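Local coordinates for putative uncharacterized protein PH1404 (Pyrococcus horikoshii, PDB 3AF6) that probably terminates archaeal transcription by cleaving nascent RNA at the exit channel of RNA polymerase with a two-zinc nuclease centre, at residues 272-275 with 276-280; 605-608 with 609-613. All blocks are in the same frame, centred on the assembly; numbering follows the deposited sequence.

Two turns in the metallo-beta-lactamase fold are described. Each lies where a helix hands over to a strand. Contact 1 comes first along the chain. It closes the loop between helix 267-270 and strand 278-280, in the mixed sheet that also holds strand 251-253. Contact 2 follows more than 300 residues later, in the C-terminal part of the same fold. It links helix 597-606 to strand 613-617, in the other mixed sheet, beside strands 388-392 and 638-640. The contacts are in series and neither encloses the other. The centres of contact 1 and contact 2 are about 31 Å apart. The nearest atoms of contact 1 and contact 2 are about 21 Å apart, so the two do not touch.

Contact 1 of 2, residues 272-275 with 276-280; sequences NLFD and GPIYT
Phe-274 folds over the backbone of Gly-276 in a local, buried turn that joins helix 267-270 to strand 278-280. The helix ends in a Schellman motif with Asn-272, at positive phi, as its C-prime residue. The chain is extended at Phe-274, and its benzyl group lies forward along the next residues. CG stands anti to the backbone N (chi1 168°), which carries the ring alongside the chain. One face of the ring meets the main chain: Gly-276 N sits 3.2 Å above the ring plane, over its centre. Over the same residue, Phe-274 CE1 is 3.4 Å from Gly-276 CA. The ring thus covers the main chain of a glycine.

The far end of the ring meets Pro-277 and Ile-278. Pro-277 O lies at the ring edge, in its plane, 3.6 Å from Phe-274 CZ. On the neighbouring corner Phe-274 CE2 has a looser apolar contact, 4.3 Å from Ile-278 CG1. Asp-275 turns away, and it approaches Gly-276 chiefly with CB. The Phe-274 ring also packs on Leu-249 and on Ile-252 of the neighbouring parallel strand 251-253. Pro-277 packs on Phe-170 and Val-174 of helix 164-178.

The zinc site is near but separate: the side chains of Ile-278 and His-261 are about 11 Å apart. Strand 251-253, the helical segment after it and strand 278-280 form a beta-alpha-beta crossover. The connection between the two strands carries the zinc ligands His-256, His-258, Asp-260 and His-261, the HxHxDH motif of the metallo-beta-lactamase superfamily.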
loop_
_atom_site.group_PDB
_atom_site.type_symbol
_atom_site.label_atom_id
_atom_site.label_comp_id
_atom_site.label_asym_id
_atom_site.label_seq_id
_atom_site.Cartn_x
_atom_site.Cartn_y
_atom_site.Cartn_z
ATOM N N ASN A 272 16.315 -0.736 16.057
ATOM C CA ASN A 272 16.345 -2.174 16.313
ATOM C C ASN A 272 15.233 -2.656 17.246
ATOM O O ASN A 272 15.466 -3.491 18.122
ATOM C CB ASN A 272 17.688 -2.582 16.902
ATOM C CG ASN A 272 18.760 -2.690 15.858
ATOM O OD1 ASN A 272 19.104 -1.704 15.206
ATOM N ND2 ASN A 272 19.299 -3.896 15.682
ATOM N N LEU A 273 14.026 -2.144 17.051
ATOM C CA LEU A 273 12.916 -2.539 17.892
ATOM C C LEU A 273 12.161 -3.728 17.325
ATOM O O LEU A 273 11.265 -4.257 17.980
ATOM C CB LEU A 273 11.946 -1.367 18.073
ATOM C CG LEU A 273 12.526 -0.111 18.733
ATOM C CD1 LEU A 273 11.454 0.969 18.805
ATOM C CD2 LEU A 273 13.051 -0.449 20.123
ATOM N N PHE A 274 12.531 -4.171 16.129
ATOM C CA PHE A 274 11.810 -5.267 15.505
ATOM C C PHE A 274 12.513 -5.797 14.264
ATOM O O PHE A 274 13.140 -5.038 13.520
ATOM C CB PHE A 274 10.422 -4.750 15.124
ATOM C CG PHE A 274 9.634 -5.657 14.218
ATOM C CD1 PHE A 274 9.029 -6.811 14.709
ATOM C CD2 PHE A 274 9.427 -5.309 12.883
ATOM C CE1 PHE A 274 8.218 -7.603 13.887
ATOM C CE2 PHE A 274 8.621 -6.091 12.049
ATOM C CZ PHE A 274 8.014 -7.239 12.552
ATOM N N ASP A 275 12.445 -7.106 14.053
ATOM C CA ASP A 275 13.016 -7.672 12.845
ATOM C C ASP A 275 12.233 -8.910 12.422
ATOM O O ASP A 275 12.791 -9.930 12.034
ATOM C CB ASP A 275 14.514 -7.970 13.000
ATOM C CG ASP A 275 14.791 -9.222 13.774
ATOM O OD1 ASP A 275 15.816 -9.869 13.465
ATOM O OD2 ASP A 275 14.007 -9.555 14.686
ATOM N N GLY A 276 10.913 -8.791 12.516
ATOM C CA GLY A 276 10.024 -9.865 12.116
ATOM C C GLY A 276 9.480 -9.516 10.742
ATOM O O GLY A 276 9.971 -8.580 10.108
ATOM N N PRO A 277 8.458 -10.227 10.256
ATOM C CA PRO A 277 7.862 -9.979 8.937
ATOM C C PRO A 277 6.832 -8.854 8.828
ATOM O O PRO A 277 6.084 -8.580 9.767
ATOM C CB PRO A 277 7.230 -11.321 8.610
ATOM C CG PRO A 277 6.699 -11.733 9.958
ATOM C CD PRO A 277 7.877 -11.436 10.868
ATOM N N ILE A 278 6.794 -8.210 7.666
ATOM C CA ILE A 278 5.805 -7.165 7.403
ATOM C C ILE A 278 4.994 -7.658 6.211
ATOM O O ILE A 278 5.537 -7.805 5.120
ATOM C CB ILE A 278 6.432 -5.838 6.977
ATOM C CG1 ILE A 278 7.419 -5.339 8.033
ATOM C CG2 ILE A 278 5.327 -4.818 6.750
ATOM C CD1 ILE A 278 8.182 -4.098 7.589
ATOM N N TYR A 279 3.706 -7.921 6.409
ATOM C CA TYR A 279 2.869 -8.397 5.312
ATOM C C TYR A 279 2.083 -7.268 4.676
ATOM O O TYR A 279 1.535 -6.420 5.374
ATOM C CB TYR A 279 1.899 -9.459 5.805
ATOM C CG TYR A 279 2.581 -10.674 6.358
ATOM C CD1 TYR A 279 2.835 -10.797 7.731
ATOM C CD2 TYR A 279 3.032 -11.680 5.507
ATOM C CE1 TYR A 279 3.527 -11.897 8.236
ATOM C CE2 TYR A 279 3.721 -12.780 5.994
ATOM C CZ TYR A 279 3.968 -12.883 7.354
ATOM O OH TYR A 279 4.667 -13.964 7.817
ATOM N N THR A 280 2.020 -7.267 3.347
ATOM C CA THR A 280 1.285 -6.242 2.617
ATOM C C THR A 280 1.148 -6.639 1.127
ATOM O O THR A 280 1.809 -7.587 0.682
ATOM C CB THR A 280 2.010 -4.884 2.765
ATOM O OG1 THR A 280 1.148 -3.835 2.324
ATOM C CG2 THR A 280 3.285 -4.861 1.947
#

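Contact 2 of 2, residues 605-608 with 609-613; sequences AKVR and PRPER
Arg-610 NH2 donates a hydrogen bond to the backbone O of Phe-635, at the end of helix 621-635, while the backbone of Arg-610 packs against Val-607 and Arg-608 across a cis-proline turn. The peptide bond between Arg-608 and Pro-609 is cis. The backbone angles of these two central residues fit a type VIb turn over residues 607-610. Such a turn needs no bond between its ends: Val-607 O and Arg-610 N are 4.0 Å apart and are not hydrogen-bonded. The cis bond brings Arg-608 CA to 3.9 Å from Arg-610 N.

The turn leads from helix 597-606 to strand 613-617 in the C-terminal part of the metallo-beta-lactamase fold. Val-607 is the first residue to leave the helix. The backbone of Arg-608 is hydrogen-bonded to Ala-381 and Phe-383, ahead of strand 388-392; beyond the turn, Arg-613 pairs with Glu-387 and Leu-389. The turn itself lies away from the annotated sites.

The two arginines leave the turn on the same side and fan apart. Arg-608 CG is 3.7 Å from Pro-609 CA. Further out, bends at chi2 (63°) and chi3 (60°) turn the Arg-608 guanidinium back toward the end of helix 597-606. Arg-610 is instead extended through chi3 (172°). Its NE stays 6.1 Å from Arg-608 NH1, so the like charges are not in contact. On the buried side Val-607, which also packs on Leu-386, points CG1 at the Pro-611 ring and meets Pro-611 CD at 3.9 Å.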
loop_
_atom_site.group_PDB
_atom_site.type_symbol
_atom_site.label_atom_id
_atom_site.label_comp_id
_atom_site.label_asym_id
_atom_site.label_seq_id
_atom_site.Cartn_x
_atom_site.Cartn_y
_atom_site.Cartn_z
ATOM N N ALA A 605 -24.625 -2.152 6.055
ATOM C CA ALA A 605 -25.818 -2.840 5.555
ATOM C C ALA A 605 -25.457 -4.056 4.689
ATOM O O ALA A 605 -26.003 -5.144 4.880
ATOM C CB ALA A 605 -26.680 -1.867 4.757
ATOM N N LYS A 606 -24.526 -3.870 3.760
ATOM C CA LYS A 606 -24.114 -4.940 2.858
ATOM C C LYS A 606 -23.056 -5.923 3.370
ATOM O O LYS A 606 -23.009 -7.058 2.901
ATOM C CB LYS A 606 -23.587 -4.352 1.547
ATOM C CG LYS A 606 -24.515 -3.386 0.836
ATOM C CD LYS A 606 -25.432 -4.101 -0.146
ATOM C CE LYS A 606 -26.072 -3.117 -1.125
ATOM N NZ LYS A 606 -26.823 -2.026 -0.428
ATOM N N VAL A 607 -22.198 -5.522 4.302
ATOM C CA VAL A 607 -21.162 -6.453 4.741
ATOM C C VAL A 607 -21.745 -7.793 5.182
ATOM O O VAL A 607 -22.801 -7.856 5.821
ATOM C CB VAL A 607 -20.273 -5.850 5.853
ATOM C CG1 VAL A 607 -21.082 -5.557 7.085
ATOM C CG2 VAL A 607 -19.138 -6.794 6.155
ATOM N N ARG A 608 -21.040 -8.867 4.836
ATOM C CA ARG A 608 -21.497 -10.218 5.138
ATOM C C ARG A 608 -20.322 -11.152 5.451
ATOM O O ARG A 608 -19.305 -11.145 4.739
ATOM C CB ARG A 608 -22.257 -10.749 3.912
ATOM C CG ARG A 608 -23.453 -11.601 4.198
ATOM C CD ARG A 608 -24.521 -10.823 4.941
ATOM N NE ARG A 608 -25.009 -9.662 4.205
ATOM C CZ ARG A 608 -25.997 -8.883 4.640
ATOM N NH1 ARG A 608 -26.587 -9.153 5.797
ATOM N NH2 ARG A 608 -26.400 -7.842 3.930
ATOM N N PRO A 609 -20.445 -11.967 6.515
ATOM C CA PRO A 609 -21.618 -12.018 7.394
ATOM C C PRO A 609 -21.731 -10.799 8.289
ATOM O O PRO A 609 -20.737 -10.120 8.542
ATOM C CB PRO A 609 -21.411 -13.313 8.192
ATOM C CG PRO A 609 -19.973 -13.535 8.157
ATOM C CD PRO A 609 -19.573 -13.129 6.758
ATOM N N ARG A 610 -22.947 -10.522 8.753
ATOM C CA ARG A 610 -23.202 -9.381 9.627
ATOM C C ARG A 610 -22.418 -9.599 10.916
ATOM O O ARG A 610 -22.562 -10.624 11.575
ATOM C CB ARG A 610 -24.699 -9.284 9.901
ATOM C CG ARG A 610 -25.164 -8.144 10.779
ATOM C CD ARG A 610 -26.659 -7.958 10.556
ATOM N NE ARG A 610 -27.301 -7.010 11.467
ATOM C CZ ARG A 610 -27.427 -7.205 12.778
ATOM N NH1 ARG A 610 -26.946 -8.317 13.335
ATOM N NH2 ARG A 610 -28.052 -6.303 13.531
ATOM N N PRO A 611 -21.565 -8.638 11.283
ATOM C CA PRO A 611 -20.736 -8.710 12.493
ATOM C C PRO A 611 -21.472 -8.563 13.834
ATOM O O PRO A 611 -22.538 -7.955 13.912
ATOM C CB PRO A 611 -19.720 -7.593 12.266
ATOM C CG PRO A 611 -20.554 -6.554 11.568
ATOM C CD PRO A 611 -21.309 -7.389 10.542
ATOM N N GLU A 612 -20.889 -9.130 14.889
ATOM C CA GLU A 612 -21.475 -9.046 16.225
ATOM C C GLU A 612 -21.235 -7.656 16.782
ATOM O O GLU A 612 -22.080 -7.113 17.484
ATOM C CB GLU A 612 -20.843 -10.064 17.178
ATOM C CG GLU A 612 -21.117 -11.508 16.843
ATOM C CD GLU A 612 -20.231 -12.458 17.638
ATOM O OE1 GLU A 612 -20.447 -13.688 17.535
ATOM O OE2 GLU A 612 -19.319 -11.973 18.355
ATOM N N ARG A 613 -20.070 -7.090 16.483
ATOM C CA ARG A 613 -19.755 -5.758 16.961
ATOM C C ARG A 613 -18.901 -4.993 15.961
ATOM O O ARG A 613 -18.053 -5.560 15.267
ATOM C CB ARG A 613 -19.056 -5.823 18.331
ATOM C CG ARG A 613 -17.659 -6.438 18.340
ATOM C CD ARG A 613 -17.438 -7.360 19.557
ATOM N NE ARG A 613 -16.780 -6.724 20.707
ATOM C CZ ARG A 613 -17.318 -5.788 21.488
ATOM N NH1 ARG A 613 -18.548 -5.340 21.270
ATOM N NH2 ARG A 613 -16.624 -5.299 22.507
#